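Local atomic coordinates of predicted sugar phosphatases of the HAD superfamily (Cytophaga hutchinsonii, PDB entry 2HX1), a protein that is predicted to act as a sugar phosphatase of the haloacid dehalogenase superfamily, probably hydrolysing phosphate esters with the help of a bound magnesium ion. Residues A[154-168]-A[194-206]. Sequence-based numbering, arbitrary orientation.
With EDO (1,2-ethanediol), chain M.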
loop_
_atom_site.group_PDB
_atom_site.type_symbol
_atom_site.label_atom_id
_atom_site.label_comp_id
_atom_site.label_asym_id
_atom_site.label_seq_id
_atom_site.Cartn_x
_atom_site.Cartn_y
_atom_site.Cartn_z
ATOM N N VAL A 154 16.705 11.018 -2.658
ATOM C CA VAL A 154 15.801 11.231 -1.532
ATOM C C VAL A 154 15.972 12.657 -1.005
ATOM O O VAL A 154 14.989 13.392 -0.859
ATOM C CB VAL A 154 15.966 10.149 -0.419
ATOM C CG1 VAL A 154 15.330 10.567 0.932
ATOM C CG2 VAL A 154 15.366 8.846 -0.877
ATOM N N ASN A 155 17.214 13.070 -0.754
ATOM C CA ASN A 155 17.447 14.393 -0.216
ATOM C C ASN A 155 17.129 15.535 -1.201
ATOM O O ASN A 155 16.639 16.587 -0.791
ATOM C CB ASN A 155 18.867 14.493 0.287
ATOM C CG ASN A 155 19.072 13.701 1.559
ATOM O OD1 ASN A 155 18.383 13.941 2.559
ATOM N ND2 ASN A 155 19.987 12.731 1.518
ATOM N N LEU A 156 17.390 15.304 -2.492
ATOM C CA LEU A 156 17.079 16.286 -3.525
ATOM C C LEU A 156 15.597 16.605 -3.533
ATOM O O LEU A 156 15.203 17.775 -3.625
ATOM C CB LEU A 156 17.467 15.744 -4.892
ATOM C CG LEU A 156 17.107 16.619 -6.093
ATOM C CD1 LEU A 156 17.759 18.022 -5.986
ATOM C CD2 LEU A 156 17.546 15.874 -7.342
ATOM N N LEU A 157 14.784 15.559 -3.437
ATOM C CA LEU A 157 13.339 15.700 -3.496
ATOM C C LEU A 157 12.726 16.221 -2.185
ATOM O O LEU A 157 11.628 16.769 -2.180
ATOM C CB LEU A 157 12.716 14.345 -3.863
ATOM C CG LEU A 157 13.004 13.871 -5.290
ATOM C CD1 LEU A 157 12.371 12.501 -5.515
ATOM C CD2 LEU A 157 12.541 14.924 -6.329
ATOM N N ARG A 158 13.403 15.967 -1.069
ATOM C CA ARG A 158 13.046 16.579 0.204
ATOM C C ARG A 158 13.342 18.075 0.181
ATOM O O ARG A 158 12.670 18.833 0.867
ATOM C CB ARG A 158 13.832 15.944 1.349
ATOM C CG ARG A 158 13.338 14.518 1.736
ATOM C CD ARG A 158 14.216 13.810 2.790
ATOM N NE ARG A 158 14.192 14.526 4.077
ATOM C CZ ARG A 158 15.119 15.394 4.484
ATOM N NH1 ARG A 158 16.206 15.660 3.736
ATOM N NH2 ARG A 158 14.960 16.013 5.654
ATOM N N LYS A 159 14.339 18.497 -0.603
ATOM C CA LYS A 159 14.792 19.884 -0.602
ATOM C C LYS A 159 14.280 20.712 -1.756
ATOM O O LYS A 159 14.290 21.943 -1.669
ATOM C CB LYS A 159 16.315 19.967 -0.625
ATOM C CG LYS A 159 17.011 19.418 0.609
ATOM C CD LYS A 159 18.479 19.281 0.320
ATOM C CE LYS A 159 19.283 18.993 1.560
ATOM N NZ LYS A 159 20.713 18.692 1.194
ATOM N N ARG A 160 13.886 20.081 -2.860
ATOM C CA ARG A 160 13.465 20.844 -4.043
ATOM C C ARG A 160 12.030 20.494 -4.437
ATOM O O ARG A 160 11.666 19.326 -4.575
ATOM C CB ARG A 160 14.422 20.621 -5.220
ATOM C CG ARG A 160 15.823 21.206 -4.979
ATOM C CD ARG A 160 15.838 22.729 -5.047
ATOM N NE ARG A 160 15.560 23.200 -6.403
ATOM C CZ ARG A 160 15.007 24.372 -6.698
ATOM N NH1 ARG A 160 14.684 25.216 -5.734
ATOM N NH2 ARG A 160 14.769 24.715 -7.950
ATOM N N THR A 161 11.214 21.515 -4.627
ATOM C CA THR A 161 9.830 21.304 -4.994
ATOM C C THR A 161 9.782 21.250 -6.517
ATOM O O THR A 161 9.581 22.248 -7.175
ATOM C CB THR A 161 8.954 22.397 -4.370
ATOM O OG1 THR A 161 9.116 22.314 -2.956
ATOM C CG2 THR A 161 7.445 22.216 -4.714
ATOM N N ILE A 162 10.046 20.062 -7.063
ATOM C CA ILE A 162 10.247 19.889 -8.506
ATOM C C ILE A 162 9.551 18.594 -8.970
ATOM O O ILE A 162 9.369 17.674 -8.181
ATOM C CB ILE A 162 11.782 19.824 -8.880
ATOM C CG1 ILE A 162 12.431 18.597 -8.227
ATOM C CG2 ILE A 162 12.481 21.130 -8.540
ATOM C CD1 ILE A 162 13.925 18.492 -8.325
ATOM N N PRO A 163 9.184 18.508 -10.257
ATOM C CA PRO A 163 8.649 17.239 -10.745
ATOM C C PRO A 163 9.702 16.121 -10.791
ATOM O O PRO A 163 10.844 16.345 -11.196
ATOM C CB PRO A 163 8.162 17.587 -12.155
ATOM C CG PRO A 163 9.008 18.696 -12.576
ATOM C CD PRO A 163 9.233 19.519 -11.327
ATOM N N ALA A 164 9.323 14.939 -10.327
ATOM C CA ALA A 164 10.116 13.733 -10.485
ATOM C C ALA A 164 9.394 12.861 -11.514
ATOM O O ALA A 164 8.211 12.525 -11.323
ATOM C CB ALA A 164 10.275 12.997 -9.154
ATOM N N ILE A 165 10.091 12.538 -12.609
ATOM C CA ILE A 165 9.507 11.856 -13.788
ATOM C C ILE A 165 10.207 10.495 -14.042
ATOM O O ILE A 165 11.445 10.379 -13.983
ATOM C CB ILE A 165 9.656 12.758 -15.061
ATOM C CG1 ILE A 165 8.973 14.105 -14.873
ATOM C CG2 ILE A 165 9.050 12.127 -16.341
ATOM C CD1 ILE A 165 9.418 15.117 -15.888
ATOM N N VAL A 166 9.433 9.466 -14.355
ATOM C CA VAL A 166 9.990 8.198 -14.821
ATOM C C VAL A 166 9.043 7.592 -15.861
ATOM O O VAL A 166 7.846 7.834 -15.807
ATOM C CB VAL A 166 10.208 7.202 -13.600
ATOM C CG1 VAL A 166 8.861 6.786 -12.949
ATOM C CG2 VAL A 166 11.016 5.953 -14.025
ATOM N N ALA A 167 9.584 6.798 -16.783
ATOM C CA ALA A 167 8.794 5.911 -17.660
ATOM C C ALA A 167 8.175 4.809 -16.807
ATOM O O ALA A 167 8.841 4.250 -15.930
ATOM C CB ALA A 167 9.677 5.265 -18.715
ATOM N N ASN A 168 6.926 4.477 -17.089
ATOM C CA ASN A 168 6.182 3.510 -16.287
ATOM C C ASN A 168 6.573 2.086 -16.650
ATOM O O ASN A 168 5.735 1.297 -17.096
ATOM C CB ASN A 168 4.687 3.699 -16.490
ATOM C CG ASN A 168 3.875 2.971 -15.452
ATOM O OD1 ASN A 168 4.221 2.985 -14.285
ATOM N ND2 ASN A 168 2.792 2.331 -15.870
ATOM N N ILE A 194 9.953 4.956 0.325
ATOM C CA ILE A 194 10.553 5.804 1.370
ATOM C C ILE A 194 9.818 7.151 1.454
ATOM O O ILE A 194 9.437 7.594 2.517
ATOM C CB ILE A 194 12.081 6.084 1.033
ATOM C CG1 ILE A 194 12.897 4.790 0.922
ATOM C CG2 ILE A 194 12.760 6.985 2.068
ATOM C CD1 ILE A 194 12.690 3.798 2.047
ATOM N N LEU A 195 9.620 7.802 0.315
ATOM C CA LEU A 195 9.096 9.168 0.259
ATOM C C LEU A 195 7.587 9.258 0.188
ATOM O O LEU A 195 7.036 10.335 0.405
ATOM C CB LEU A 195 9.657 9.901 -0.985
ATOM C CG LEU A 195 11.103 10.395 -0.939
ATOM C CD1 LEU A 195 11.490 11.108 -2.261
ATOM C CD2 LEU A 195 11.293 11.313 0.237
ATOM N N GLY A 196 6.912 8.165 -0.155
ATOM C CA GLY A 196 5.516 8.232 -0.635
ATOM C C GLY A 196 5.439 8.374 -2.157
ATOM O O GLY A 196 6.450 8.487 -2.844
ATOM N N ARG A 197 4.236 8.334 -2.706
ATOM C CA ARG A 197 4.042 8.543 -4.148
ATOM C C ARG A 197 4.495 9.941 -4.523
ATOM O O ARG A 197 4.223 10.916 -3.817
ATOM C CB ARG A 197 2.570 8.380 -4.520
ATOM C CG ARG A 197 2.245 8.682 -5.983
ATOM C CD ARG A 197 0.975 7.966 -6.432
ATOM N NE ARG A 197 -0.206 8.426 -5.698
ATOM C CZ ARG A 197 -1.079 9.337 -6.129
ATOM N NH1 ARG A 197 -0.927 9.913 -7.322
ATOM N NH2 ARG A 197 -2.122 9.673 -5.364
ATOM N N ARG A 198 5.168 10.051 -5.651
ATOM C CA ARG A 198 5.945 11.252 -5.904
ATOM C C ARG A 198 6.387 11.391 -7.365
ATOM O O ARG A 198 6.769 12.494 -7.770
ATOM C CB ARG A 198 7.167 11.271 -4.950
ATOM C CG ARG A 198 8.141 12.486 -5.104
ATOM C CD ARG A 198 7.562 13.740 -4.516
ATOM N NE ARG A 198 8.515 14.850 -4.450
ATOM C CZ ARG A 198 8.826 15.635 -5.473
ATOM N NH1 ARG A 198 8.299 15.418 -6.657
ATOM N NH2 ARG A 198 9.691 16.632 -5.305
ATOM N N PHE A 199 6.358 10.289 -8.137
ATOM C CA PHE A 199 6.740 10.318 -9.547
ATOM C C PHE A 199 5.546 10.489 -10.455
ATOM O O PHE A 199 4.498 9.876 -10.256
ATOM C CB PHE A 199 7.549 9.087 -9.954
ATOM C CG PHE A 199 8.950 9.131 -9.464
ATOM C CD1 PHE A 199 9.237 8.853 -8.133
ATOM C CD2 PHE A 199 9.971 9.494 -10.297
ATOM C CE1 PHE A 199 10.536 8.927 -7.651
ATOM C CE2 PHE A 199 11.289 9.595 -9.824
ATOM C CZ PHE A 199 11.572 9.306 -8.512
ATOM N N ILE A 200 5.711 11.407 -11.397
ATOM C CA ILE A 200 4.884 11.468 -12.595
ATOM C C ILE A 200 5.367 10.341 -13.485
ATOM O O ILE A 200 6.556 10.281 -13.851
ATOM C CB ILE A 200 5.062 12.786 -13.379
ATOM C CG1 ILE A 200 4.671 14.016 -12.524
ATOM C CG2 ILE A 200 4.182 12.739 -14.648
ATOM C CD1 ILE A 200 5.525 15.262 -12.751
ATOM N N ARG A 201 4.459 9.436 -13.810
ATOM C CA ARG A 201 4.776 8.288 -14.643
ATOM C C ARG A 201 4.160 8.421 -16.040
ATOM O O ARG A 201 2.978 8.653 -16.162
ATOM C CB ARG A 201 4.247 7.035 -13.954
ATOM C CG ARG A 201 5.150 6.596 -12.770
ATOM C CD ARG A 201 4.518 5.527 -11.932
ATOM N NE ARG A 201 5.413 5.133 -10.839
ATOM C CZ ARG A 201 6.260 4.104 -10.864
ATOM N NH1 ARG A 201 6.364 3.316 -11.935
ATOM N NH2 ARG A 201 7.018 3.852 -9.796
ATOM N N PHE A 202 4.970 8.265 -17.079
ATOM C CA PHE A 202 4.509 8.399 -18.466
ATOM C C PHE A 202 4.527 7.054 -19.131
ATOM O O PHE A 202 5.419 6.222 -18.871
ATOM C CB PHE A 202 5.406 9.353 -19.256
ATOM C CG PHE A 202 5.283 10.820 -18.827
ATOM C CD1 PHE A 202 4.044 11.444 -18.776
ATOM C CD2 PHE A 202 6.407 11.559 -18.520
ATOM C CE1 PHE A 202 3.925 12.792 -18.420
ATOM C CE2 PHE A 202 6.298 12.905 -18.165
ATOM C CZ PHE A 202 5.057 13.510 -18.114
ATOM N N GLY A 203 3.532 6.844 -19.981
ATOM C CA GLY A 203 3.457 5.651 -20.801
ATOM C C GLY A 203 2.278 4.818 -20.410
ATOM O O GLY A 203 1.494 5.193 -19.529
ATOM N N LYS A 204 2.193 3.649 -21.048
ATOM C CA LYS A 204 1.110 2.702 -20.814
ATOM C C LYS A 204 1.043 2.418 -19.318
ATOM O O LYS A 204 2.082 2.256 -18.692
ATOM C CB LYS A 204 1.353 1.393 -21.590
ATOM C CG LYS A 204 1.640 1.572 -23.116
ATOM C CD LYS A 204 2.088 0.267 -23.756
ATOM C CE LYS A 204 3.521 -0.114 -23.389
ATOM N NZ LYS A 204 4.018 -1.220 -24.222
ATOM N N PRO A 205 -0.172 2.304 -18.756
ATOM C CA PRO A 205 -1.512 2.266 -19.354
ATOM C C PRO A 205 -2.196 3.621 -19.660
ATOM O O PRO A 205 -3.406 3.646 -19.965
ATOM C CB PRO A 205 -2.319 1.554 -18.282
ATOM C CG PRO A 205 -1.710 2.033 -17.007
ATOM C CD PRO A 205 -0.226 2.123 -17.297
ATOM N N ASP A 206 -1.449 4.726 -19.589
ATOM C CA ASP A 206 -1.954 6.030 -20.058
ATOM C C ASP A 206 -2.180 5.893 -21.561
ATOM O O ASP A 206 -1.751 4.906 -22.161
ATOM C CB ASP A 206 -0.946 7.167 -19.835
ATOM C CG ASP A 206 -0.721 7.521 -18.343
ATOM O OD1 ASP A 206 -1.471 7.031 -17.437
ATOM O OD2 ASP A 206 0.214 8.337 -18.108
HETATM C C1 EDO M . 1.897 11.923 -8.601
HETATM O O1 EDO M . 2.112 10.738 -9.382
HETATM C C2 EDO M . 3.163 12.771 -8.589
HETATM O O2 EDO M . 3.430 13.205 -7.255
HETATM O O HOH W 1 8.882 14.749 -1.514
HETATM O O HOH W 2 6.611 14.863 -9.128
#
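R198 grips the loop before strand 164-167, presenting NH1 and NH2 end-on to I162 O, at 2.9 Å for NH1 and 3.1 Å for NH2. That oxygen lies in the guanidinium plane, while L157 CD2 rests on one face, 3.5 Å from NH2, and R198 NE binds a water. The chain reaches there through a bend at chi2 (75°). A leucine here would probably leave I162 O without these two donors and the loop less firmly held.

Four backbone bonds, the last from N168 just past the strand, then join strands 164-167 and 199-202 in parallel, including V166 N to I200 O. A164 CB sits 3.8 Å from the centroid of the F199 ring, a CH-pi contact over its face.

N168 ends the run. Its CB lies 3.5 Å from F202 O, and CG is 3.8 Å from K204 O; OD1 accepts from R201 NH1 (3.2 Å), with amide and guanidinium nearly perpendicular (87°). ND2 touches P205 CD and donates to a lone pair of K204 O, 2.9 Å away and almost straight (176°). R201 also salt-bridges E192, and K204 NZ pairs with D20, a magnesium ligand, and D238, consistent with the HAD motif III lysine.

Strand 199-202 is an edge of the chain's five-stranded parallel sheet, probably the C2-type cap; helix 184-195 covers the V166 and R201 face, and helix 83-94 packs on I165 and F202.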